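Local coordinates for putative mandelate racemase (Salmonella typhimurium, PDB 2O56), which probably acts as a magnesium-dependent hydro-lyase of the mandelate racemase branch of the enolase superfamily, its exact reaction being unknown, at residues Gln138-Glu152 with Val173-Asn185. Residues are numbered along the deposited sequence; the frame is centred on the assembly and turned at random.
Sequences QFGWGDGSDKDMLTE and VDTVAMDRHGNWN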
loop_
_atom_site.group_PDB
_atom_site.type_symbol
_atom_site.label_atom_id
_atom_site.label_comp_id
_atom_site.label_asym_id
_atom_site.label_seq_id
_atom_site.Cartn_x
_atom_site.Cartn_y
_atom_site.Cartn_z
ATOM N N GLN A 138 -18.770 -0.168 37.842
ATOM C CA GLN A 138 -18.909 1.226 38.268
ATOM C C GLN A 138 -20.281 1.508 38.866
ATOM O O GLN A 138 -20.471 2.504 39.566
ATOM C CB GLN A 138 -18.603 2.209 37.131
ATOM C CG GLN A 138 -19.601 2.151 35.944
ATOM C CD GLN A 138 -19.220 1.116 34.897
ATOM O OE1 GLN A 138 -18.422 0.220 35.151
ATOM N NE2 GLN A 138 -19.782 1.256 33.701
ATOM N N PHE A 139 -21.231 0.616 38.611
ATOM C CA PHE A 139 -22.572 0.777 39.146
ATOM C C PHE A 139 -22.840 -0.187 40.288
ATOM O O PHE A 139 -23.974 -0.317 40.749
ATOM C CB PHE A 139 -23.610 0.605 38.039
ATOM C CG PHE A 139 -23.445 1.572 36.901
ATOM C CD1 PHE A 139 -23.305 2.935 37.136
ATOM C CD2 PHE A 139 -23.440 1.119 35.590
ATOM C CE1 PHE A 139 -23.159 3.825 36.090
ATOM C CE2 PHE A 139 -23.295 2.010 34.525
ATOM C CZ PHE A 139 -23.163 3.363 34.774
ATOM N N GLY A 140 -21.788 -0.859 40.742
ATOM C CA GLY A 140 -21.885 -1.754 41.880
ATOM C C GLY A 140 -22.171 -3.196 41.525
ATOM O O GLY A 140 -22.432 -3.537 40.369
ATOM N N TRP A 141 -22.122 -4.047 42.541
ATOM C CA TRP A 141 -22.453 -5.458 42.407
ATOM C C TRP A 141 -22.843 -5.990 43.792
ATOM O O TRP A 141 -22.360 -5.478 44.811
ATOM C CB TRP A 141 -21.252 -6.251 41.877
ATOM C CG TRP A 141 -21.675 -7.548 41.257
ATOM C CD1 TRP A 141 -21.716 -8.778 41.856
ATOM C CD2 TRP A 141 -22.151 -7.733 39.924
ATOM N NE1 TRP A 141 -22.173 -9.723 40.966
ATOM C CE2 TRP A 141 -22.455 -9.105 39.774
ATOM C CE3 TRP A 141 -22.333 -6.873 38.830
ATOM C CZ2 TRP A 141 -22.937 -9.637 38.578
ATOM C CZ3 TRP A 141 -22.815 -7.398 37.651
ATOM C CH2 TRP A 141 -23.118 -8.767 37.529
ATOM N N GLY A 142 -23.684 -7.025 43.813
ATOM C CA GLY A 142 -24.298 -7.538 45.049
ATOM C C GLY A 142 -25.714 -7.019 45.213
ATOM O O GLY A 142 -26.108 -6.068 44.541
ATOM N N ASP A 143 -26.491 -7.629 46.103
ATOM C CA ASP A 143 -27.816 -7.086 46.417
ATOM C C ASP A 143 -27.749 -5.835 47.297
ATOM O O ASP A 143 -26.814 -5.653 48.078
ATOM C CB ASP A 143 -28.760 -8.147 46.992
ATOM C CG ASP A 143 -28.196 -8.823 48.218
ATOM O OD1 ASP A 143 -27.512 -9.856 48.063
ATOM O OD2 ASP A 143 -28.441 -8.323 49.337
ATOM N N GLY A 144 -28.730 -4.953 47.128
ATOM C CA GLY A 144 -28.696 -3.634 47.745
ATOM C C GLY A 144 -27.811 -2.628 47.025
ATOM O O GLY A 144 -27.605 -1.513 47.515
ATOM N N SER A 145 -27.292 -3.009 45.859
ATOM C CA SER A 145 -26.445 -2.122 45.065
ATOM C C SER A 145 -27.174 -1.552 43.838
ATOM O O SER A 145 -26.545 -1.242 42.827
ATOM C CB SER A 145 -25.154 -2.845 44.651
ATOM O OG SER A 145 -25.362 -3.668 43.508
ATOM N N ASP A 146 -28.495 -1.400 43.940
ATOM C CA ASP A 146 -29.360 -1.241 42.764
ATOM C C ASP A 146 -29.217 0.100 42.044
ATOM O O ASP A 146 -29.494 0.191 40.847
ATOM C CB ASP A 146 -30.832 -1.493 43.109
ATOM C CG ASP A 146 -31.147 -2.969 43.291
ATOM O OD1 ASP A 146 -30.436 -3.660 44.059
ATOM O OD2 ASP A 146 -32.120 -3.439 42.669
ATOM N N LYS A 147 -28.791 1.136 42.759
ATOM C CA LYS A 147 -28.175 2.286 42.093
ATOM C C LYS A 147 -26.953 2.866 42.823
ATOM O O LYS A 147 -26.946 4.009 43.296
ATOM C CB LYS A 147 -29.213 3.339 41.635
ATOM C CG LYS A 147 -29.712 4.320 42.693
ATOM C CD LYS A 147 -30.926 3.846 43.424
ATOM C CE LYS A 147 -30.885 4.262 44.873
ATOM N NZ LYS A 147 -31.841 3.428 45.637
ATOM N N ASP A 148 -25.906 2.055 42.897
ATOM C CA ASP A 148 -24.582 2.558 43.219
ATOM C C ASP A 148 -24.019 3.427 42.099
ATOM O O ASP A 148 -24.159 3.103 40.925
ATOM C CB ASP A 148 -23.640 1.398 43.517
ATOM C CG ASP A 148 -23.938 0.735 44.846
ATOM O OD1 ASP A 148 -24.934 1.123 45.499
ATOM O OD2 ASP A 148 -23.173 -0.171 45.238
ATOM N N MET A 149 -23.401 4.541 42.478
ATOM C CA MET A 149 -22.567 5.318 41.574
ATOM C C MET A 149 -21.188 5.442 42.197
ATOM O O MET A 149 -20.885 6.445 42.836
ATOM C CB MET A 149 -23.165 6.716 41.346
ATOM C CG MET A 149 -24.564 6.738 40.728
ATOM S SD MET A 149 -24.619 6.165 39.024
ATOM C CE MET A 149 -24.384 7.696 38.129
ATOM N N LEU A 150 -20.362 4.414 42.021
ATOM C CA LEU A 150 -19.115 4.267 42.785
ATOM C C LEU A 150 -18.084 5.300 42.358
ATOM O O LEU A 150 -17.962 5.600 41.165
ATOM C CB LEU A 150 -18.540 2.844 42.633
ATOM C CG LEU A 150 -19.455 1.643 42.885
ATOM C CD1 LEU A 150 -18.675 0.366 42.724
ATOM C CD2 LEU A 150 -20.078 1.687 44.269
ATOM N N THR A 151 -17.359 5.862 43.329
ATOM C CA THR A 151 -16.385 6.921 43.032
ATOM C C THR A 151 -14.963 6.608 43.474
ATOM O O THR A 151 -14.004 7.011 42.810
ATOM C CB THR A 151 -16.797 8.323 43.572
ATOM O OG1 THR A 151 -16.864 8.293 45.003
ATOM C CG2 THR A 151 -18.129 8.747 43.013
ATOM N N GLU A 152 -14.826 5.901 44.594
ATOM C CA GLU A 152 -13.521 5.727 45.236
ATOM C C GLU A 152 -12.902 4.398 44.831
ATOM O O GLU A 152 -13.604 3.392 44.739
ATOM C CB GLU A 152 -13.670 5.754 46.768
ATOM C CG GLU A 152 -14.474 6.930 47.307
ATOM C CD GLU A 152 -13.865 8.269 46.932
ATOM O OE1 GLU A 152 -12.663 8.481 47.231
ATOM O OE2 GLU A 152 -14.590 9.100 46.331
ATOM N N VAL A 173 -15.397 -3.015 33.692
ATOM C CA VAL A 173 -15.601 -1.776 34.406
ATOM C C VAL A 173 -15.133 -0.597 33.574
ATOM O O VAL A 173 -14.066 -0.650 32.945
ATOM C CB VAL A 173 -14.850 -1.818 35.767
ATOM C CG1 VAL A 173 -13.342 -1.982 35.563
ATOM C CG2 VAL A 173 -15.196 -0.611 36.609
ATOM N N ASP A 174 -15.943 0.459 33.552
ATOM C CA ASP A 174 -15.517 1.765 33.061
ATOM C C ASP A 174 -15.115 2.605 34.265
ATOM O O ASP A 174 -15.977 3.106 34.982
ATOM C CB ASP A 174 -16.685 2.431 32.306
ATOM C CG ASP A 174 -16.307 3.760 31.651
ATOM O OD1 ASP A 174 -15.306 4.402 32.051
ATOM O OD2 ASP A 174 -17.046 4.174 30.723
ATOM N N THR A 175 -13.806 2.773 34.467
ATOM C CA THR A 175 -13.295 3.506 35.622
ATOM C C THR A 175 -13.081 5.000 35.362
ATOM O O THR A 175 -12.667 5.717 36.272
ATOM C CB THR A 175 -11.983 2.938 36.117
ATOM O OG1 THR A 175 -10.997 3.046 35.081
ATOM C CG2 THR A 175 -12.141 1.491 36.567
ATOM N N VAL A 176 -13.358 5.467 34.137
ATOM C CA VAL A 176 -13.040 6.855 33.762
ATOM C C VAL A 176 -14.246 7.805 33.800
ATOM O O VAL A 176 -14.111 8.975 34.180
ATOM C CB VAL A 176 -12.287 6.924 32.395
ATOM C CG1 VAL A 176 -12.117 8.351 31.917
ATOM C CG2 VAL A 176 -10.921 6.310 32.535
ATOM N N ALA A 177 -15.422 7.297 33.424
ATOM C CA ALA A 177 -16.568 8.150 33.073
ATOM C C ALA A 177 -17.397 8.621 34.286
ATOM O O ALA A 177 -18.304 9.446 34.152
ATOM C CB ALA A 177 -17.457 7.445 32.055
ATOM N N MET A 178 -17.088 8.100 35.469
ATOM C CA MET A 178 -17.633 8.659 36.706
ATOM C C MET A 178 -16.605 9.640 37.254
ATOM O O MET A 178 -15.447 9.264 37.457
ATOM C CB MET A 178 -17.873 7.550 37.744
ATOM C CG MET A 178 -18.797 7.946 38.918
ATOM S SD MET A 178 -20.550 7.867 38.486
ATOM C CE MET A 178 -20.790 6.112 38.209
ATOM N N ASP A 179 -17.001 10.882 37.503
ATOM C CA ASP A 179 -16.073 11.812 38.175
ATOM C C ASP A 179 -15.963 11.505 39.673
ATOM O O ASP A 179 -16.530 10.516 40.151
ATOM C CB ASP A 179 -16.394 13.295 37.901
ATOM C CG ASP A 179 -17.680 13.771 38.561
ATOM O OD1 ASP A 179 -18.301 13.017 39.334
ATOM O OD2 ASP A 179 -18.088 14.919 38.291
ATOM N N ARG A 180 -15.252 12.349 40.417
ATOM C CA ARG A 180 -15.050 12.072 41.833
ATOM C C ARG A 180 -16.310 12.353 42.639
ATOM O O ARG A 180 -16.414 11.944 43.789
ATOM C CB ARG A 180 -13.847 12.842 42.390
ATOM C CG ARG A 180 -13.937 14.350 42.224
ATOM C CD ARG A 180 -12.559 14.978 42.062
ATOM N NE ARG A 180 -12.186 15.785 43.222
ATOM C CZ ARG A 180 -12.387 17.098 43.325
ATOM N NH1 ARG A 180 -12.964 17.771 42.331
ATOM N NH2 ARG A 180 -12.008 17.743 44.425
ATOM N N HIS A 181 -17.280 13.015 42.015
ATOM C CA HIS A 181 -18.507 13.429 42.687
ATOM C C HIS A 181 -19.695 12.538 42.373
ATOM O O HIS A 181 -20.771 12.723 42.923
ATOM C CB HIS A 181 -18.825 14.885 42.332
ATOM C CG HIS A 181 -17.729 15.835 42.701
ATOM N ND1 HIS A 181 -17.206 16.752 41.816
ATOM C CD2 HIS A 181 -17.040 15.994 43.858
ATOM C CE1 HIS A 181 -16.251 17.444 42.414
ATOM N NE2 HIS A 181 -16.128 17.000 43.654
ATOM N N GLY A 182 -19.506 11.569 41.485
ATOM C CA GLY A 182 -20.559 10.607 41.184
ATOM C C GLY A 182 -21.421 11.045 40.026
ATOM O O GLY A 182 -22.548 10.567 39.877
ATOM N N ASN A 183 -20.894 11.949 39.202
ATOM C CA ASN A 183 -21.551 12.299 37.935
ATOM C C ASN A 183 -21.045 11.405 36.799
ATOM O O ASN A 183 -19.841 11.181 36.683
ATOM C CB ASN A 183 -21.299 13.774 37.587
ATOM C CG ASN A 183 -21.691 14.727 38.714
ATOM O OD1 ASN A 183 -22.862 14.855 39.058
ATOM N ND2 ASN A 183 -20.713 15.410 39.274
ATOM N N TRP A 184 -21.971 10.927 35.963
ATOM C CA TRP A 184 -21.687 9.966 34.899
ATOM C C TRP A 184 -21.606 10.654 33.550
ATOM O O TRP A 184 -22.573 11.290 33.133
ATOM C CB TRP A 184 -22.784 8.885 34.836
ATOM C CG TRP A 184 -22.562 7.857 33.739
ATOM C CD1 TRP A 184 -23.269 7.725 32.573
ATOM C CD2 TRP A 184 -21.551 6.841 33.709
ATOM N NE1 TRP A 184 -22.765 6.684 31.831
ATOM C CE2 TRP A 184 -21.710 6.126 32.502
ATOM C CE3 TRP A 184 -20.525 6.462 34.591
ATOM C CZ2 TRP A 184 -20.881 5.054 32.149
ATOM C CZ3 TRP A 184 -19.700 5.396 34.238
ATOM C CH2 TRP A 184 -19.887 4.706 33.027
ATOM N N ASN A 185 -20.463 10.503 32.875
ATOM C CA ASN A 185 -20.279 10.961 31.503
ATOM C C ASN A 185 -20.576 12.453 31.382
ATOM O O ASN A 185 -21.428 12.880 30.597
ATOM C CB ASN A 185 -21.138 10.140 30.517
ATOM C CG ASN A 185 -20.731 10.346 29.061
ATOM O OD1 ASN A 185 -19.577 10.662 28.757
ATOM N ND2 ASN A 185 -21.686 10.166 28.155
#
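The backbones of Gln138 and Val173 lie close, with CA atoms 5.9 Å apart, and the two loops meet again where Thr151 faces the type I turn Asp179-Gly182. Asp174 N donates to Gln138 OE1 at 3.0 Å, from well above the carbonyl plane of the amide. Gln138 NE2 is hydrogen-bonded to Gln136 OE1 and lies 3.5 Å from Trp184 CH2. The Phe139 edge points at one face of Trp184 in a T-shaped pair, with planes 58° apart; Ala177 CB lies against the opposite face. Gln138 CG lies over the centre of one face of the Phe139 ring. Met178, bent at chi2 and chi3, curls its CE toward Phe139 CE1, 3.9 Å away, and its SD contacts Met149 CE. Met149 CE also reaches Trp184 CB. Thr151 CG2 fits against the turn, 3.5 Å from Gly182 N. Asp179 OD1 braces that turn, accepting from His181 N and Asn183 N on opposite faces of its carboxylate. Both loops follow strands of the C-terminal TIM-barrel-like domain, 130-135 and 170-173. Asp174 OD2 is hydrogen-bonded to His223 ND1, near the magnesium ligand Glu221. Tyr156 OH of helix 153-165 is hydrogen-bonded to Leu150 O, and Arg204 of helix 195-212 joins the loops through hydrogen bonds to Thr151 O and Met178 O.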